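Putative (Helicobacter pylori J99, PDB 4R7K) is of unknown function but belongs to a family with the SRPBCC helix-grip fold and may bind a hydrophobic ligand. Local coordinates at residues L121-W126 and H139-E144; N48-K53 and G178-L183. All blocks are in the same frame, centred on the assembly; numbering follows the deposited sequence.

Contact 1 of 2, residues L121-W126 and H139-E144; sequences LAWRGW and HAWLVE
The carbonyl oxygen of Leu121 takes the shortest bond across this pair of antiparallel strands, 2.7 Å from Trp141 N, with the donor nearly in line with the C=O. The CA of Ala140 leans on the same oxygen through a weaker CA-H...O contact. In return Trp141 O receives Leu121 N, and Trp123 and His139 form the next hydrogen-bonded pair. Between them Ala122 and Ala140 make a non-hydrogen-bonded pair whose CA atoms come within 4.1 Å, a closeness that suits two methyl-sized side chains.

Trp123, His139 and Trp141 share the other face as an aromatic cluster. With chi1 at 61°, the Trp123 indole is set between its own backbone N and carbonyl carbon and lies beside His139, whose CB makes a CH-pi contact over the five-membered ring. The far rim of the indole reaches Trp141: CH2 of Trp123 is 3.2 Å from Trp141 NE1, the planes inclined at 42°. One water ties the polar edges together, accepting from Trp123 NE1 and lying 2.7 Å from His139 ND1; NE2 of His139 is bonded to Thr155.

The two segments belong to the hairpin of strands 118-126 and 136-146, flanked in the sheet by strands 103-114 and 150-160. Helix 57-65 packs on Leu121 and Trp141 through Leu64, helix 174-190 packs on His139 and Trp141, and Trp70 and Phe96 meet Trp123.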
loop_
_atom_site.group_PDB
_atom_site.type_symbol
_atom_site.label_atom_id
_atom_site.label_comp_id
_atom_site.label_asym_id
_atom_site.label_seq_id
_atom_site.Cartn_x
_atom_site.Cartn_y
_atom_site.Cartn_z
ATOM N N LEU A 121 -14.656 -8.401 21.183
ATOM C CA LEU A 121 -13.432 -8.202 21.937
ATOM C C LEU A 121 -12.883 -6.819 21.623
ATOM O O LEU A 121 -12.882 -6.402 20.480
ATOM C CB LEU A 121 -12.392 -9.252 21.529
ATOM C CG LEU A 121 -10.950 -9.046 22.038
ATOM C CD1 LEU A 121 -10.925 -9.313 23.526
ATOM C CD2 LEU A 121 -10.030 -10.036 21.335
ATOM N N ALA A 122 -12.505 -6.071 22.652
ATOM C CA ALA A 122 -11.907 -4.765 22.411
ATOM C C ALA A 122 -10.924 -4.399 23.500
ATOM O O ALA A 122 -11.089 -4.806 24.655
ATOM C CB ALA A 122 -12.984 -3.685 22.297
ATOM N N TRP A 123 -9.890 -3.653 23.120
ATOM C CA TRP A 123 -8.937 -3.107 24.066
ATOM C C TRP A 123 -8.664 -1.636 23.811
ATOM O O TRP A 123 -8.733 -1.140 22.643
ATOM C CB TRP A 123 -7.624 -3.861 24.049
ATOM C CG TRP A 123 -6.861 -3.861 22.744
ATOM C CD1 TRP A 123 -6.063 -2.868 22.260
ATOM C CD2 TRP A 123 -6.757 -4.944 21.821
ATOM N NE1 TRP A 123 -5.516 -3.242 21.079
ATOM C CE2 TRP A 123 -5.904 -4.529 20.793
ATOM C CE3 TRP A 123 -7.315 -6.229 21.768
ATOM C CZ2 TRP A 123 -5.628 -5.328 19.675
ATOM C CZ3 TRP A 123 -7.025 -7.034 20.673
ATOM C CH2 TRP A 123 -6.173 -6.589 19.653
ATOM N N ARG A 124 -8.359 -0.938 24.904
ATOM C CA ARG A 124 -7.914 0.432 24.852
ATOM C C ARG A 124 -6.406 0.324 24.820
ATOM O O ARG A 124 -5.812 -0.504 25.527
ATOM C CB ARG A 124 -8.409 1.232 26.051
ATOM C CG ARG A 124 -8.061 2.725 25.983
ATOM C CD ARG A 124 -8.727 3.509 27.101
ATOM N NE ARG A 124 -8.384 2.964 28.407
ATOM C CZ ARG A 124 -7.341 3.342 29.145
ATOM N NH1 ARG A 124 -7.120 2.759 30.318
ATOM N NH2 ARG A 124 -6.510 4.282 28.719
ATOM N N GLY A 125 -5.769 1.120 23.991
ATOM C CA GLY A 125 -4.320 1.106 23.869
ATOM C C GLY A 125 -3.796 2.517 23.964
ATOM O O GLY A 125 -4.510 3.456 23.648
ATOM N N TRP A 126 -2.550 2.656 24.411
ATOM C CA TRP A 126 -1.932 3.950 24.569
ATOM C C TRP A 126 -0.420 3.820 24.582
ATOM O O TRP A 126 0.142 2.720 24.756
ATOM C CB TRP A 126 -2.386 4.619 25.877
ATOM C CG TRP A 126 -2.022 3.857 27.170
ATOM C CD1 TRP A 126 -0.946 4.058 27.972
ATOM C CD2 TRP A 126 -2.782 2.806 27.778
ATOM N NE1 TRP A 126 -0.969 3.178 29.038
ATOM C CE2 TRP A 126 -2.095 2.403 28.934
ATOM C CE3 TRP A 126 -3.966 2.146 27.433
ATOM C CZ2 TRP A 126 -2.554 1.376 29.749
ATOM C CZ3 TRP A 126 -4.428 1.134 28.250
ATOM C CH2 TRP A 126 -3.718 0.753 29.397
ATOM N N HIS A 139 -9.481 -0.383 20.045
ATOM C CA HIS A 139 -9.463 -1.302 18.913
ATOM C C HIS A 139 -10.431 -2.448 19.191
ATOM O O HIS A 139 -10.252 -3.211 20.116
ATOM C CB HIS A 139 -8.068 -1.844 18.796
ATOM C CG HIS A 139 -7.834 -2.699 17.599
ATOM N ND1 HIS A 139 -6.569 -3.054 17.190
ATOM C CD2 HIS A 139 -8.680 -3.168 16.651
ATOM C CE1 HIS A 139 -6.655 -3.797 16.101
ATOM N NE2 HIS A 139 -7.926 -3.882 15.756
ATOM N N ALA A 140 -11.468 -2.543 18.373
ATOM C CA ALA A 140 -12.535 -3.495 18.609
ATOM C C ALA A 140 -12.586 -4.519 17.501
ATOM O O ALA A 140 -12.201 -4.252 16.321
ATOM C CB ALA A 140 -13.860 -2.771 18.706
ATOM N N TRP A 141 -13.089 -5.675 17.878
ATOM C CA TRP A 141 -13.190 -6.795 16.999
ATOM C C TRP A 141 -14.528 -7.454 17.168
ATOM O O TRP A 141 -15.065 -7.557 18.306
ATOM C CB TRP A 141 -12.114 -7.850 17.338
ATOM C CG TRP A 141 -10.681 -7.456 17.191
ATOM C CD1 TRP A 141 -9.947 -6.703 18.067
ATOM C CD2 TRP A 141 -9.777 -7.853 16.149
ATOM N NE1 TRP A 141 -8.645 -6.598 17.619
ATOM C CE2 TRP A 141 -8.517 -7.292 16.448
ATOM C CE3 TRP A 141 -9.903 -8.651 14.996
ATOM C CZ2 TRP A 141 -7.413 -7.455 15.614
ATOM C CZ3 TRP A 141 -8.802 -8.794 14.156
ATOM C CH2 TRP A 141 -7.572 -8.231 14.483
ATOM N N LEU A 142 -15.042 -7.961 16.051
ATOM C CA LEU A 142 -16.268 -8.730 16.028
ATOM C C LEU A 142 -16.063 -9.887 15.077
ATOM O O LEU A 142 -15.865 -9.682 13.869
ATOM C CB LEU A 142 -17.443 -7.863 15.579
ATOM C CG LEU A 142 -18.842 -8.434 15.881
ATOM C CD1 LEU A 142 -19.868 -7.298 15.800
ATOM C CD2 LEU A 142 -19.157 -9.545 14.890
ATOM N N VAL A 143 -16.078 -11.099 15.631
ATOM C CA VAL A 143 -15.914 -12.335 14.859
ATOM C C VAL A 143 -17.247 -13.073 14.969
ATOM O O VAL A 143 -17.733 -13.276 16.086
ATOM C CB VAL A 143 -14.787 -13.236 15.432
ATOM C CG1 VAL A 143 -14.625 -14.495 14.565
ATOM C CG2 VAL A 143 -13.440 -12.519 15.482
ATOM N N GLU A 144 -17.849 -13.459 13.835
ATOM C CA GLU A 144 -19.099 -14.181 13.870
ATOM C C GLU A 144 -19.318 -15.170 12.752
ATOM O O GLU A 144 -18.793 -15.042 11.629
ATOM C CB GLU A 144 -20.307 -13.228 13.924
ATOM C CG GLU A 144 -20.482 -12.363 12.707
ATOM C CD GLU A 144 -21.728 -11.483 12.796
ATOM O OE1 GLU A 144 -22.665 -11.854 13.551
ATOM O OE2 GLU A 144 -21.779 -10.433 12.101
HETATM O O HOH W 1 -4.353 -2.056 18.287
#

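Contact 2 of 2, residues N48-K53 and G178-L183; sequences NEVIVK and GHQAWL
Asn48 meets Gln180 where the long C-terminal helix of the helix-grip fold lies over an outer strand of the sheet, the axes of the two short segments 8.3 Å apart at their closest and inclined at 26°. The amide ND2 of Asn48 gives a nearly straight bond to Gln180 OE1, 2.9 Å long, with the acceptor in the Asn48 amide plane. Its other branch, OD1, lies 3.3 Å from His179 CB and accepts a hydrogen bond from a water that also bonds His179 ND1. An amide suits this place because its donor reaches Gln180 directly and its acceptor reaches the preceding His179 through a water.

Next to the polar pair, Leu183 supplies the apolar part. Its CD1 fits against Asn48 CB and the backbone N of Glu49, and Val50 CG1 passes Leu183 CB at 4.2 Å; both side chains are purely hydrocarbon, which suits an apolar helix-to-strand contact.

Further out, Asn48 ND2 also bonds Leu176 O, one turn earlier in the helix, and Glu49, on the other side of the strand, forms a salt bridge with Arg152 and a hydrogen bond to Ser47 of the second subunit. The Gln180 chain bends at chi2 (66°), turning its amide toward the strand, where a water 3.0 Å from Glu49 N accepts its N-H and lies within bonding distance of Gln180 OE1.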
loop_
_atom_site.group_PDB
_atom_site.type_symbol
_atom_site.label_atom_id
_atom_site.label_comp_id
_atom_site.label_asym_id
_atom_site.label_seq_id
_atom_site.Cartn_x
_atom_site.Cartn_y
_atom_site.Cartn_z
ATOM N N ASN A 48 -11.848 -2.425 8.718
ATOM C CA ASN A 48 -11.484 -3.515 7.865
ATOM C C ASN A 48 -12.414 -4.713 8.131
ATOM O O ASN A 48 -12.842 -4.941 9.275
ATOM C CB ASN A 48 -10.035 -3.938 8.135
ATOM C CG ASN A 48 -9.038 -2.839 7.840
ATOM O OD1 ASN A 48 -8.806 -1.956 8.651
ATOM N ND2 ASN A 48 -8.422 -2.914 6.697
ATOM N N GLU A 49 -12.657 -5.528 7.108
ATOM C CA GLU A 49 -13.520 -6.650 7.221
ATOM C C GLU A 49 -13.240 -7.711 6.138
ATOM O O GLU A 49 -12.973 -7.382 4.975
ATOM C CB GLU A 49 -14.954 -6.173 7.050
ATOM C CG GLU A 49 -16.001 -7.202 7.212
ATOM C CD GLU A 49 -17.394 -6.698 6.833
ATOM O OE1 GLU A 49 -17.516 -5.610 6.210
ATOM O OE2 GLU A 49 -18.383 -7.386 7.176
ATOM N N VAL A 50 -13.278 -8.964 6.557
ATOM C CA VAL A 50 -13.192 -10.117 5.664
ATOM C C VAL A 50 -14.370 -11.042 5.944
ATOM O O VAL A 50 -14.901 -11.088 7.045
ATOM C CB VAL A 50 -11.885 -10.886 5.792
ATOM C CG1 VAL A 50 -10.711 -10.050 5.252
ATOM C CG2 VAL A 50 -11.661 -11.342 7.209
ATOM N N ILE A 51 -14.777 -11.794 4.929
ATOM C CA ILE A 51 -15.828 -12.787 5.091
ATOM C C ILE A 51 -15.300 -13.924 4.296
ATOM O O ILE A 51 -15.056 -13.778 3.075
ATOM C CB ILE A 51 -17.186 -12.326 4.592
ATOM C CG1 ILE A 51 -17.709 -11.204 5.520
ATOM C CG2 ILE A 51 -18.174 -13.487 4.598
ATOM C CD1 ILE A 51 -18.989 -10.539 5.029
ATOM N N VAL A 52 -15.090 -15.038 4.989
ATOM C CA VAL A 52 -14.455 -16.202 4.400
ATOM C C VAL A 52 -15.227 -17.502 4.618
ATOM O O VAL A 52 -15.678 -17.829 5.736
ATOM C CB VAL A 52 -13.051 -16.398 5.003
ATOM C CG1 VAL A 52 -12.288 -17.493 4.247
ATOM C CG2 VAL A 52 -12.272 -15.088 4.959
ATOM N N LYS A 53 -15.267 -18.291 3.552
ATOM C CA LYS A 53 -16.004 -19.557 3.501
ATOM C C LYS A 53 -15.146 -20.682 4.035
ATOM O O LYS A 53 -13.968 -20.724 3.764
ATOM C CB LYS A 53 -16.367 -19.836 2.032
ATOM C CG LYS A 53 -17.170 -21.105 1.716
ATOM C CD LYS A 53 -18.651 -20.914 1.897
ATOM C CE LYS A 53 -19.421 -22.046 1.217
ATOM N NZ LYS A 53 -20.881 -21.894 1.430
ATOM N N GLY A 178 -2.239 -1.980 7.396
ATOM C CA GLY A 178 -1.737 -2.804 8.494
ATOM C C GLY A 178 -2.838 -3.709 9.043
ATOM O O GLY A 178 -2.637 -4.895 9.253
ATOM N N HIS A 179 -4.005 -3.147 9.265
ATOM C CA HIS A 179 -5.103 -3.951 9.785
ATOM C C HIS A 179 -5.594 -4.982 8.801
ATOM O O HIS A 179 -5.980 -6.114 9.196
ATOM C CB HIS A 179 -6.203 -3.065 10.282
ATOM C CG HIS A 179 -5.898 -2.466 11.615
ATOM N ND1 HIS A 179 -6.861 -1.876 12.397
ATOM C CD2 HIS A 179 -4.766 -2.491 12.360
ATOM C CE1 HIS A 179 -6.309 -1.457 13.525
ATOM N NE2 HIS A 179 -5.045 -1.844 13.540
ATOM N N GLN A 180 -5.526 -4.654 7.518
ATOM C CA GLN A 180 -5.889 -5.640 6.506
ATOM C C GLN A 180 -4.930 -6.808 6.593
ATOM O O GLN A 180 -5.326 -7.973 6.392
ATOM C CB GLN A 180 -5.831 -5.053 5.110
ATOM C CG GLN A 180 -6.519 -5.925 4.089
ATOM C CD GLN A 180 -8.027 -6.032 4.300
ATOM O OE1 GLN A 180 -8.690 -5.114 4.818
ATOM N NE2 GLN A 180 -8.589 -7.134 3.839
ATOM N N ALA A 181 -3.651 -6.498 6.804
ATOM C CA ALA A 181 -2.637 -7.553 6.936
ATOM C C ALA A 181 -2.900 -8.434 8.160
ATOM O O ALA A 181 -2.626 -9.637 8.131
ATOM C CB ALA A 181 -1.224 -6.963 6.992
ATOM N N TRP A 182 -3.420 -7.830 9.233
ATOM C CA TRP A 182 -3.746 -8.566 10.458
ATOM C C TRP A 182 -4.848 -9.557 10.106
ATOM O O TRP A 182 -4.719 -10.750 10.392
ATOM C CB TRP A 182 -4.266 -7.651 11.575
ATOM C CG TRP A 182 -4.188 -8.272 12.969
ATOM C CD1 TRP A 182 -4.364 -9.588 13.294
ATOM C CD2 TRP A 182 -4.029 -7.571 14.218
ATOM N NE1 TRP A 182 -4.225 -9.765 14.649
ATOM C CE2 TRP A 182 -4.021 -8.542 15.240
ATOM C CE3 TRP A 182 -3.809 -6.220 14.561
ATOM C CZ2 TRP A 182 -3.849 -8.211 16.587
ATOM C CZ3 TRP A 182 -3.627 -5.895 15.912
ATOM C CH2 TRP A 182 -3.638 -6.883 16.895
ATOM N N LEU A 183 -5.904 -9.080 9.444
ATOM C CA LEU A 183 -7.013 -9.960 9.059
ATOM C C LEU A 183 -6.589 -11.042 8.082
ATOM O O LEU A 183 -6.962 -12.199 8.254
ATOM C CB LEU A 183 -8.193 -9.188 8.444
ATOM C CG LEU A 183 -8.890 -8.133 9.296
ATOM C CD1 LEU A 183 -10.037 -7.577 8.524
ATOM C CD2 LEU A 183 -9.442 -8.734 10.577
HETATM O O HOH W 2 -9.266 -1.676 11.282
HETATM O O HOH W 3 -11.477 -4.422 4.615
#

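Overall arrangement
Contact 1 is nested within the chain loop closed by contact 2: strand 44-53 comes first, the hairpin of strands 118-126 and 136-146 follows, and helix 174-190 comes last. Their centres are about 14 Å apart. Both rest on one antiparallel sheet, in which strand 150-160 separates strand 44-53 from the hairpin. The helix bridges the two over strand 150-160, since His179 stacks on His139, Trp182 meets Trp141 edge-to-face, and Leu183 reaches Trp141 as well as strand 44-53. The two contacts thus describe a helix packed on one face of the sheet, roughly along strand 44-53, with an aromatic interior that would be consistent with the ligand pocket of SRPBCC relatives.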